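Local coordinates for protein lactoylglutathione lyase (Pseudomonas aeruginosa, PDB 4MTS) that belongs to the glyoxalase/bleomycin resistance protein/dioxygenase superfamily and binds nickel and zinc ions in a two-chain assembly, at residues L17-R22 with Y119-I124; L24-L29 with L75-E80; V84-A89 with A111-P116. One frame throughout, in Å; residues are numbered along the deposited sequence.

All three contacts are buried, apolar and without a hydrogen bond between their segments, and all reach the same sheet. Contact 1 is the most central, with helix 13-23 meeting strand 120-125, whose other face carries a nickel ligand. Contact 2 brings the residues after that helix to strand 72-79, the neighbour of 120-125, and Leu24 packs on Phe19 of contact 1. Contact 3 sits further from the centre, where helix 82-91 covers strand 109-114 on the other side of 120-125. Their chemistry shifts accordingly: aromatic rings on valine in contact 1, aliphatic and methionine methyls in contact 2, small side chains around one leucine in contact 3. Contacts 1 and 2 also touch the second subunit.

Contact 1. Residues L17-R22 with Y119-I124; sequences LEFYTR and YKVELI. With NI (nickel (II) ion), chain E.
Val121 meets Phe19 and Tyr20 through a single methyl group, and all three side chains are buried. Val121 CG2 sits near the plane of the Phe19 ring at its edge, 4.1 Å from Phe19 CE2, with the two side chains coming from opposite directions. The same methyl approaches Tyr20 obliquely, 4.1 Å from Tyr20 OH and 4.3 Å from Tyr20 CE1. Phe19 has CG anti to its backbone N (chi1 173°), whereas CG of Tyr20 is anti to the carbonyl carbon (chi1 -69°); this brings the two consecutive rings together, Phe19 CD2 lying 3.5 Å above the plane of the Tyr20 ring, over its centre. Tyr94 adds an edge-to-face partner to Phe19.

One polar bond adjoins this apolar centre. The buried Tyr20 hydroxyl is hydrogen-bonded to Asp115 OD2, which ties the far end of the ring to the turn after strand 109-114. Other polar bonds stay within the helix, away from the strand. Leu17 O accepts twice, from Thr21 N at 2.9 Å and from Thr21 OG1 at 2.8 Å, the two donors reaching it from opposite faces of the carbonyl plane. Arg22 NE and Glu18 OE1 form a salt bridge of 2.6 Å with bent, weak hydrogen-bond geometry.

Metal coordination occupies the other face of the strand. Glu122 points opposite to Val121, and its extended chain brings Glu122 OE1 to 2.1 Å from the nickel ion. His74 of the same chain, and His5 and Glu56 of the second subunit, bind it too. A helix packed on one face of a sheet whose opposite face supplies metal ligands, in a site shared between subunits, is characteristic of dimeric glyoxalase I proteins with the vicinal oxygen chelate fold.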
loop_
_atom_site.group_PDB
_atom_site.type_symbol
_atom_site.label_atom_id
_atom_site.label_comp_id
_atom_site.label_asym_id
_atom_site.label_seq_id
_atom_site.Cartn_x
_atom_site.Cartn_y
_atom_site.Cartn_z
ATOM N N LEU A 17 3.333 0.794 15.703
ATOM C CA LEU A 17 3.426 -0.643 15.954
ATOM C C LEU A 17 2.359 -1.129 16.944
ATOM O O LEU A 17 1.800 -2.208 16.764
ATOM C CB LEU A 17 4.849 -1.008 16.470
ATOM C CG LEU A 17 5.957 -0.921 15.385
ATOM C CD1 LEU A 17 7.340 -1.192 15.984
ATOM C CD2 LEU A 17 5.726 -1.906 14.243
ATOM N N GLU A 18 2.064 -0.328 17.959
ATOM C CA GLU A 18 1.044 -0.713 18.942
ATOM C C GLU A 18 -0.304 -0.875 18.228
ATOM O O GLU A 18 -0.995 -1.845 18.476
ATOM C CB GLU A 18 0.929 0.352 20.032
ATOM C CG GLU A 18 2.158 0.441 20.928
ATOM C CD GLU A 18 2.586 -0.900 21.493
ATOM O OE1 GLU A 18 1.777 -1.525 22.211
ATOM O OE2 GLU A 18 3.688 -1.371 21.132
ATOM N N PHE A 19 -0.645 0.048 17.330
ATOM C CA PHE A 19 -1.901 -0.073 16.565
ATOM C C PHE A 19 -1.905 -1.333 15.718
ATOM O O PHE A 19 -2.859 -2.102 15.787
ATOM C CB PHE A 19 -2.115 1.165 15.687
ATOM C CG PHE A 19 -3.291 1.060 14.741
ATOM C CD1 PHE A 19 -4.585 1.348 15.174
ATOM C CD2 PHE A 19 -3.104 0.702 13.411
ATOM C CE1 PHE A 19 -5.677 1.243 14.298
ATOM C CE2 PHE A 19 -4.197 0.588 12.539
ATOM C CZ PHE A 19 -5.475 0.859 12.985
ATOM N N TYR A 20 -0.895 -1.498 14.818
ATOM C CA TYR A 20 -0.898 -2.646 13.926
ATOM C C TYR A 20 -0.883 -3.990 14.614
ATOM O O TYR A 20 -1.572 -4.906 14.163
ATOM C CB TYR A 20 0.186 -2.515 12.826
ATOM C CG TYR A 20 -0.209 -1.403 11.873
ATOM C CD1 TYR A 20 -1.191 -1.607 10.906
ATOM C CD2 TYR A 20 0.306 -0.118 12.022
ATOM C CE1 TYR A 20 -1.609 -0.569 10.070
ATOM C CE2 TYR A 20 -0.136 0.937 11.225
ATOM C CZ TYR A 20 -1.071 0.695 10.225
ATOM O OH TYR A 20 -1.483 1.723 9.402
ATOM N N THR A 21 -0.137 -4.099 15.734
ATOM C CA THR A 21 -0.068 -5.377 16.438
ATOM C C THR A 21 -1.239 -5.597 17.373
ATOM O O THR A 21 -1.701 -6.724 17.452
ATOM C CB THR A 21 1.270 -5.562 17.206
ATOM O OG1 THR A 21 1.365 -4.550 18.216
ATOM C CG2 THR A 21 2.481 -5.533 16.295
ATOM N N ARG A 22 -1.662 -4.574 18.128
ATOM C CA ARG A 22 -2.746 -4.724 19.120
ATOM C C ARG A 22 -4.139 -4.683 18.508
ATOM O O ARG A 22 -4.942 -5.582 18.763
ATOM C CB ARG A 22 -2.662 -3.676 20.226
ATOM C CG ARG A 22 -1.435 -3.705 21.118
ATOM C CD ARG A 22 -1.708 -2.838 22.346
ATOM N NE ARG A 22 -0.758 -1.735 22.516
ATOM C CZ ARG A 22 -0.839 -0.808 23.476
ATOM N NH1 ARG A 22 -1.835 -0.834 24.354
ATOM N NH2 ARG A 22 0.064 0.161 23.550
ATOM N N TYR A 119 -3.641 7.334 8.732
ATOM C CA TYR A 119 -3.767 6.518 7.519
ATOM C C TYR A 119 -4.984 5.644 7.657
ATOM O O TYR A 119 -5.258 5.104 8.746
ATOM C CB TYR A 119 -2.540 5.634 7.322
ATOM C CG TYR A 119 -1.284 6.412 7.056
ATOM C CD1 TYR A 119 -1.107 7.098 5.855
ATOM C CD2 TYR A 119 -0.250 6.442 7.987
ATOM C CE1 TYR A 119 0.064 7.798 5.586
ATOM C CE2 TYR A 119 0.938 7.128 7.723
ATOM C CZ TYR A 119 1.099 7.779 6.505
ATOM O OH TYR A 119 2.247 8.448 6.196
ATOM N N LYS A 120 -5.735 5.515 6.560
ATOM C CA LYS A 120 -6.974 4.740 6.527
ATOM C C LYS A 120 -6.737 3.268 6.319
ATOM O O LYS A 120 -5.938 2.873 5.453
ATOM C CB LYS A 120 -7.881 5.255 5.372
ATOM C CG LYS A 120 -8.452 6.648 5.651
ATOM C CD LYS A 120 -9.488 7.049 4.607
ATOM C CE LYS A 120 -9.816 8.526 4.663
ATOM N NZ LYS A 120 -10.392 9.021 3.381
ATOM N N VAL A 121 -7.413 2.450 7.131
ATOM C CA VAL A 121 -7.374 0.996 7.034
ATOM C C VAL A 121 -8.782 0.529 6.725
ATOM O O VAL A 121 -9.719 0.797 7.481
ATOM C CB VAL A 121 -6.792 0.317 8.312
ATOM C CG1 VAL A 121 -6.844 -1.196 8.183
ATOM C CG2 VAL A 121 -5.366 0.792 8.588
ATOM N N GLU A 122 -8.931 -0.135 5.590
ATOM C CA GLU A 122 -10.222 -0.660 5.156
ATOM C C GLU A 122 -10.339 -2.099 5.619
ATOM O O GLU A 122 -9.486 -2.946 5.304
ATOM C CB GLU A 122 -10.289 -0.575 3.619
ATOM C CG GLU A 122 -11.600 -1.073 3.001
ATOM C CD GLU A 122 -11.658 -0.796 1.514
ATOM O OE1 GLU A 122 -10.783 -1.307 0.787
ATOM O OE2 GLU A 122 -12.505 0.025 1.090
ATOM N N LEU A 123 -11.401 -2.390 6.353
ATOM C CA LEU A 123 -11.666 -3.775 6.782
ATOM C C LEU A 123 -12.742 -4.369 5.889
ATOM O O LEU A 123 -13.789 -3.757 5.712
ATOM C CB LEU A 123 -12.127 -3.811 8.250
ATOM C CG LEU A 123 -11.267 -3.096 9.271
ATOM C CD1 LEU A 123 -11.875 -3.245 10.684
ATOM C CD2 LEU A 123 -9.808 -3.583 9.233
ATOM N N ILE A 124 -12.483 -5.536 5.314
ATOM C CA ILE A 124 -13.443 -6.200 4.423
ATOM C C ILE A 124 -13.737 -7.567 4.991
ATOM O O ILE A 124 -12.836 -8.392 5.125
ATOM C CB ILE A 124 -12.961 -6.254 2.950
ATOM C CG1 ILE A 124 -12.596 -4.836 2.457
ATOM C CG2 ILE A 124 -14.072 -6.909 2.055
ATOM C CD1 ILE A 124 -12.065 -4.734 0.963
HETATM NI NI NI E . -10.042 -0.751 -1.119
#

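Contact 2. Residues L24-L29 with L75-E80; sequences LDMRLL and LAIEVE
Leu24 starts the contact by turning CD1 to within 3.7 Å of Ile77 CD1, the two side chains crossing at a slant. It also packs on Val121 and Leu123 of strand 120-125, so the leucine covers two adjacent strands. At Asp25 the chain leaves the helical conformation with a positive phi of 58°; the side chain forms a salt bridge with Arg88 of helix 82-91.

Met26 brings the chain back inward. Its CB does not aim at strand 72-79, but the extended chain beyond CG (chi2 -174°) carries the terminal methyl there: Met26 CE lies 3.6 Å from Ile77 CD1 and, more loosely, 4.3 Å from Leu75 CD2. Ile77 CD1 is thus touched by both Leu24 and Met26. In this vicinal oxygen chelate fold, two sheets follow one another in the chain, and the methyls join the link between helix 13-23 and strand 27-34 to strand 72-79 of the other sheet. Leu75, Ala76 and Glu78 also pair antiparallel with a strand of the second subunit, extending that sheet across the interface.

From Arg27 on, the chain turns away from strand 72-79 and, as strand 27-34, pairs with strand 39-45 through backbone hydrogen bonds of Arg27 with Gly45 and Leu29 with Phe43.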
loop_
_atom_site.group_PDB
_atom_site.type_symbol
_atom_site.label_atom_id
_atom_site.label_comp_id
_atom_site.label_asym_id
_atom_site.label_seq_id
_atom_site.Cartn_x
_atom_site.Cartn_y
_atom_site.Cartn_z
ATOM N N LEU A 24 -4.895 -4.653 15.190
ATOM C CA LEU A 24 -5.002 -5.504 13.991
ATOM C C LEU A 24 -4.358 -6.881 14.035
ATOM O O LEU A 24 -4.397 -7.594 13.033
ATOM C CB LEU A 24 -4.577 -4.729 12.731
ATOM C CG LEU A 24 -5.453 -3.505 12.386
ATOM C CD1 LEU A 24 -4.762 -2.604 11.337
ATOM C CD2 LEU A 24 -6.861 -3.948 11.882
ATOM N N ASP A 25 -3.762 -7.283 15.170
ATOM C CA ASP A 25 -3.192 -8.624 15.263
ATOM C C ASP A 25 -2.124 -8.950 14.227
ATOM O O ASP A 25 -1.881 -10.109 13.934
ATOM C CB ASP A 25 -4.264 -9.730 15.368
ATOM C CG ASP A 25 -5.136 -9.567 16.603
ATOM O OD1 ASP A 25 -4.577 -9.332 17.705
ATOM O OD2 ASP A 25 -6.361 -9.606 16.464
ATOM N N MET A 26 -1.441 -7.924 13.693
ATOM C CA MET A 26 -0.315 -8.213 12.819
ATOM C C MET A 26 0.857 -8.567 13.743
ATOM O O MET A 26 0.802 -8.296 14.946
ATOM C CB MET A 26 0.102 -6.956 12.037
ATOM C CG MET A 26 -0.835 -6.677 10.882
ATOM S SD MET A 26 -0.199 -5.305 9.920
ATOM C CE MET A 26 -1.659 -4.992 8.842
ATOM N N ARG A 27 1.918 -9.122 13.175
ATOM C CA ARG A 27 3.119 -9.342 13.964
ATOM C C ARG A 27 4.257 -8.534 13.383
ATOM O O ARG A 27 4.189 -8.132 12.221
ATOM C CB ARG A 27 3.473 -10.824 14.150
ATOM C CG ARG A 27 3.845 -11.569 12.894
ATOM C CD ARG A 27 4.003 -13.074 13.161
ATOM N NE ARG A 27 3.883 -13.822 11.905
ATOM C CZ ARG A 27 4.908 -14.214 11.151
ATOM N NH1 ARG A 27 6.155 -13.984 11.539
ATOM N NH2 ARG A 27 4.692 -14.851 10.013
ATOM N N LEU A 28 5.260 -8.232 14.215
ATOM C CA LEU A 28 6.441 -7.531 13.720
ATOM C C LEU A 28 7.297 -8.588 13.025
ATOM O O LEU A 28 7.804 -9.535 13.659
ATOM C CB LEU A 28 7.195 -6.887 14.893
ATOM C CG LEU A 28 8.456 -6.119 14.487
ATOM C CD1 LEU A 28 8.097 -4.911 13.632
ATOM C CD2 LEU A 28 9.264 -5.666 15.739
ATOM N N LEU A 29 7.431 -8.458 11.706
ATOM C CA LEU A 29 8.185 -9.410 10.892
ATOM C C LEU A 29 9.672 -9.164 10.956
ATOM O O LEU A 29 10.449 -10.117 11.063
ATOM C CB LEU A 29 7.683 -9.403 9.411
ATOM C CG LEU A 29 6.166 -9.643 9.231
ATOM C CD1 LEU A 29 5.703 -9.378 7.772
ATOM C CD2 LEU A 29 5.767 -11.039 9.660
ATOM N N LEU A 75 -4.970 0.897 3.137
ATOM C CA LEU A 75 -4.508 -0.467 3.147
ATOM C C LEU A 75 -5.771 -1.282 3.543
ATOM O O LEU A 75 -6.430 -0.973 4.536
ATOM C CB LEU A 75 -3.386 -0.671 4.209
ATOM C CG LEU A 75 -2.843 -2.137 4.203
ATOM C CD1 LEU A 75 -1.952 -2.389 2.981
ATOM C CD2 LEU A 75 -1.988 -2.411 5.460
ATOM N N ALA A 76 -6.111 -2.298 2.777
ATOM C CA ALA A 76 -7.296 -3.091 3.080
ATOM C C ALA A 76 -6.881 -4.431 3.696
ATOM O O ALA A 76 -5.933 -5.071 3.240
ATOM C CB ALA A 76 -8.102 -3.333 1.819
ATOM N N ILE A 77 -7.612 -4.852 4.729
ATOM C CA ILE A 77 -7.353 -6.116 5.448
ATOM C C ILE A 77 -8.620 -6.984 5.491
ATOM O O ILE A 77 -9.711 -6.475 5.702
ATOM C CB ILE A 77 -6.796 -5.817 6.866
ATOM C CG1 ILE A 77 -5.443 -5.047 6.754
ATOM C CG2 ILE A 77 -6.582 -7.116 7.665
ATOM C CD1 ILE A 77 -5.060 -4.347 8.038
ATOM N N GLU A 78 -8.460 -8.272 5.232
ATOM C CA GLU A 78 -9.567 -9.219 5.287
ATOM C C GLU A 78 -9.773 -9.617 6.734
ATOM O O GLU A 78 -8.814 -9.969 7.400
ATOM C CB GLU A 78 -9.280 -10.441 4.406
ATOM C CG GLU A 78 -10.387 -11.478 4.434
ATOM C CD GLU A 78 -10.123 -12.579 3.430
ATOM O OE1 GLU A 78 -9.178 -13.371 3.643
ATOM O OE2 GLU A 78 -10.793 -12.577 2.376
ATOM N N VAL A 79 -11.018 -9.529 7.231
ATOM C CA VAL A 79 -11.319 -9.868 8.632
ATOM C C VAL A 79 -12.478 -10.892 8.726
ATOM O O VAL A 79 -13.327 -10.947 7.837
ATOM C CB VAL A 79 -11.601 -8.609 9.505
ATOM C CG1 VAL A 79 -10.386 -7.684 9.580
ATOM C CG2 VAL A 79 -12.836 -7.842 9.022
ATOM N N GLU A 80 -12.516 -11.670 9.812
ATOM C CA GLU A 80 -13.578 -12.661 10.042
ATOM C C GLU A 80 -14.917 -11.956 10.311
ATOM O O GLU A 80 -15.950 -12.348 9.760
ATOM C CB GLU A 80 -13.186 -13.564 11.232
ATOM C CG GLU A 80 -13.887 -14.915 11.219
ATOM C CD GLU A 80 -13.689 -15.750 12.470
ATOM O OE1 GLU A 80 -13.213 -16.902 12.342
ATOM O OE2 GLU A 80 -14.015 -15.263 13.577
#

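Contact 3. Residues V84-A89 with A111-P116; sequences VTCARA and AFLEDP
Cys86 and Ala111 make the tight part of this contact, with Cys86 SG 3.3 Å from Ala111 CB, shorter than a normal van der Waals contact. This is helix-on-sheet packing in the vicinal oxygen chelate fold: helix 84-89 runs 23° from the direction of strand 111-114, their axes 9.4 Å apart at closest approach. With SG anti to the carbonyl carbon (chi1 -73°), the sulfur is turned toward the strand, where Val96 and Glu99 of strand 95-99 also touch Cys86.

Further along, the packing eases. Leu113 is the larger side chain, and its CD2 branch spans one turn of helix, meeting Ala89 CB as well as the sulfur. Phe19 and Leu24 pack on the same leucine, linking this layer to helix 13-23 and the residues after it.

Val84 and Ala87 face solvent on the outer side of the helix, away from the strand. Arg88 is exposed but tied down, its NE donating to Arg22 O and its NH2 forming a salt bridge with Asp25 OD1. On the buried side, Leu113 CD2 lies 4.1 Å from Ala89 CB and 4.3 Å from Cys86 SG.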
loop_
_atom_site.group_PDB
_atom_site.type_symbol
_atom_site.label_atom_id
_atom_site.label_comp_id
_atom_site.label_asym_id
_atom_site.label_seq_id
_atom_site.Cartn_x
_atom_site.Cartn_y
_atom_site.Cartn_z
ATOM N N VAL A 84 -16.628 -6.916 15.077
ATOM C CA VAL A 84 -15.746 -7.371 16.169
ATOM C C VAL A 84 -14.386 -6.624 16.109
ATOM O O VAL A 84 -13.918 -6.112 17.128
ATOM C CB VAL A 84 -15.600 -8.908 16.175
ATOM C CG1 VAL A 84 -14.445 -9.352 17.072
ATOM C CG2 VAL A 84 -16.908 -9.576 16.613
ATOM N N THR A 85 -13.782 -6.536 14.919
ATOM C CA THR A 85 -12.519 -5.790 14.772
ATOM C C THR A 85 -12.703 -4.302 15.142
ATOM O O THR A 85 -11.845 -3.747 15.825
ATOM C CB THR A 85 -11.889 -6.059 13.412
ATOM O OG1 THR A 85 -11.845 -7.465 13.251
ATOM C CG2 THR A 85 -10.452 -5.511 13.294
ATOM N N CYS A 86 -13.844 -3.667 14.740
ATOM C CA CYS A 86 -14.139 -2.275 15.090
ATOM C C CYS A 86 -14.226 -2.081 16.586
ATOM O O CYS A 86 -13.706 -1.100 17.109
ATOM C CB CYS A 86 -15.429 -1.812 14.420
ATOM S SG CYS A 86 -15.266 -1.529 12.644
ATOM N N ALA A 87 -14.984 -2.964 17.255
ATOM C CA ALA A 87 -15.224 -2.916 18.697
ATOM C C ALA A 87 -13.884 -3.058 19.463
ATOM O O ALA A 87 -13.691 -2.374 20.468
ATOM C CB ALA A 87 -16.196 -4.027 19.089
ATOM N N ARG A 88 -12.953 -3.892 18.938
ATOM C CA ARG A 88 -11.603 -4.095 19.506
ATOM C C ARG A 88 -10.816 -2.772 19.384
ATOM O O ARG A 88 -10.277 -2.287 20.383
ATOM C CB ARG A 88 -10.886 -5.261 18.813
ATOM C CG ARG A 88 -9.517 -5.618 19.411
ATOM C CD ARG A 88 -8.822 -6.713 18.622
ATOM N NE ARG A 88 -7.428 -6.893 19.036
ATOM C CZ ARG A 88 -6.940 -7.991 19.610
ATOM N NH1 ARG A 88 -7.728 -9.036 19.840
ATOM N NH2 ARG A 88 -5.659 -8.055 19.952
ATOM N N ALA A 89 -10.794 -2.162 18.177
ATOM C CA ALA A 89 -10.130 -0.866 17.957
ATOM C C ALA A 89 -10.681 0.189 18.896
ATOM O O ALA A 89 -9.911 0.887 19.548
ATOM C CB ALA A 89 -10.321 -0.408 16.511
ATOM N N ALA A 111 -15.653 -1.715 6.921
ATOM C CA ALA A 111 -15.472 -0.754 7.997
ATOM C C ALA A 111 -14.174 -0.006 7.683
ATOM O O ALA A 111 -13.359 -0.476 6.882
ATOM C CB ALA A 111 -15.319 -1.482 9.330
ATOM N N PHE A 112 -13.986 1.127 8.316
ATOM C CA PHE A 112 -12.772 1.894 8.182
ATOM C C PHE A 112 -12.237 2.297 9.515
ATOM O O PHE A 112 -12.985 2.798 10.376
ATOM C CB PHE A 112 -12.971 3.141 7.324
ATOM C CG PHE A 112 -12.755 2.882 5.854
ATOM C CD1 PHE A 112 -11.501 3.059 5.278
ATOM C CD2 PHE A 112 -13.806 2.480 5.043
ATOM C CE1 PHE A 112 -11.315 2.877 3.907
ATOM C CE2 PHE A 112 -13.613 2.272 3.673
ATOM C CZ PHE A 112 -12.366 2.463 3.121
ATOM N N LEU A 113 -10.926 2.132 9.665
ATOM C CA LEU A 113 -10.230 2.574 10.876
ATOM C C LEU A 113 -9.236 3.619 10.443
ATOM O O LEU A 113 -8.895 3.706 9.251
ATOM C CB LEU A 113 -9.424 1.403 11.500
ATOM C CG LEU A 113 -10.098 0.044 11.744
ATOM C CD1 LEU A 113 -9.099 -0.937 12.431
ATOM C CD2 LEU A 113 -11.358 0.206 12.615
ATOM N N GLU A 114 -8.707 4.384 11.413
ATOM C CA GLU A 114 -7.577 5.235 11.125
ATOM C C GLU A 114 -6.508 4.850 12.095
ATOM O O GLU A 114 -6.799 4.667 13.285
ATOM C CB GLU A 114 -7.874 6.712 11.223
ATOM C CG GLU A 114 -8.357 7.314 9.922
ATOM C CD GLU A 114 -8.562 8.812 10.053
ATOM O OE1 GLU A 114 -9.151 9.413 9.126
ATOM O OE2 GLU A 114 -8.152 9.381 11.091
ATOM N N ASP A 115 -5.272 4.710 11.613
ATOM C CA ASP A 115 -4.156 4.408 12.513
ATOM C C ASP A 115 -3.758 5.714 13.235
ATOM O O ASP A 115 -4.321 6.801 12.962
ATOM C CB ASP A 115 -2.959 3.774 11.708
ATOM C CG ASP A 115 -2.094 4.687 10.835
ATOM O OD1 ASP A 115 -2.258 5.931 10.903
ATOM O OD2 ASP A 115 -1.182 4.176 10.187
ATOM N N PRO A 116 -2.791 5.669 14.176
ATOM C CA PRO A 116 -2.435 6.898 14.916
ATOM C C PRO A 116 -1.996 8.089 14.079
ATOM O O PRO A 116 -2.211 9.236 14.483
ATOM C CB PRO A 116 -1.329 6.424 15.875
ATOM C CG PRO A 116 -1.646 4.985 16.105
ATOM C CD PRO A 116 -2.065 4.502 14.720
#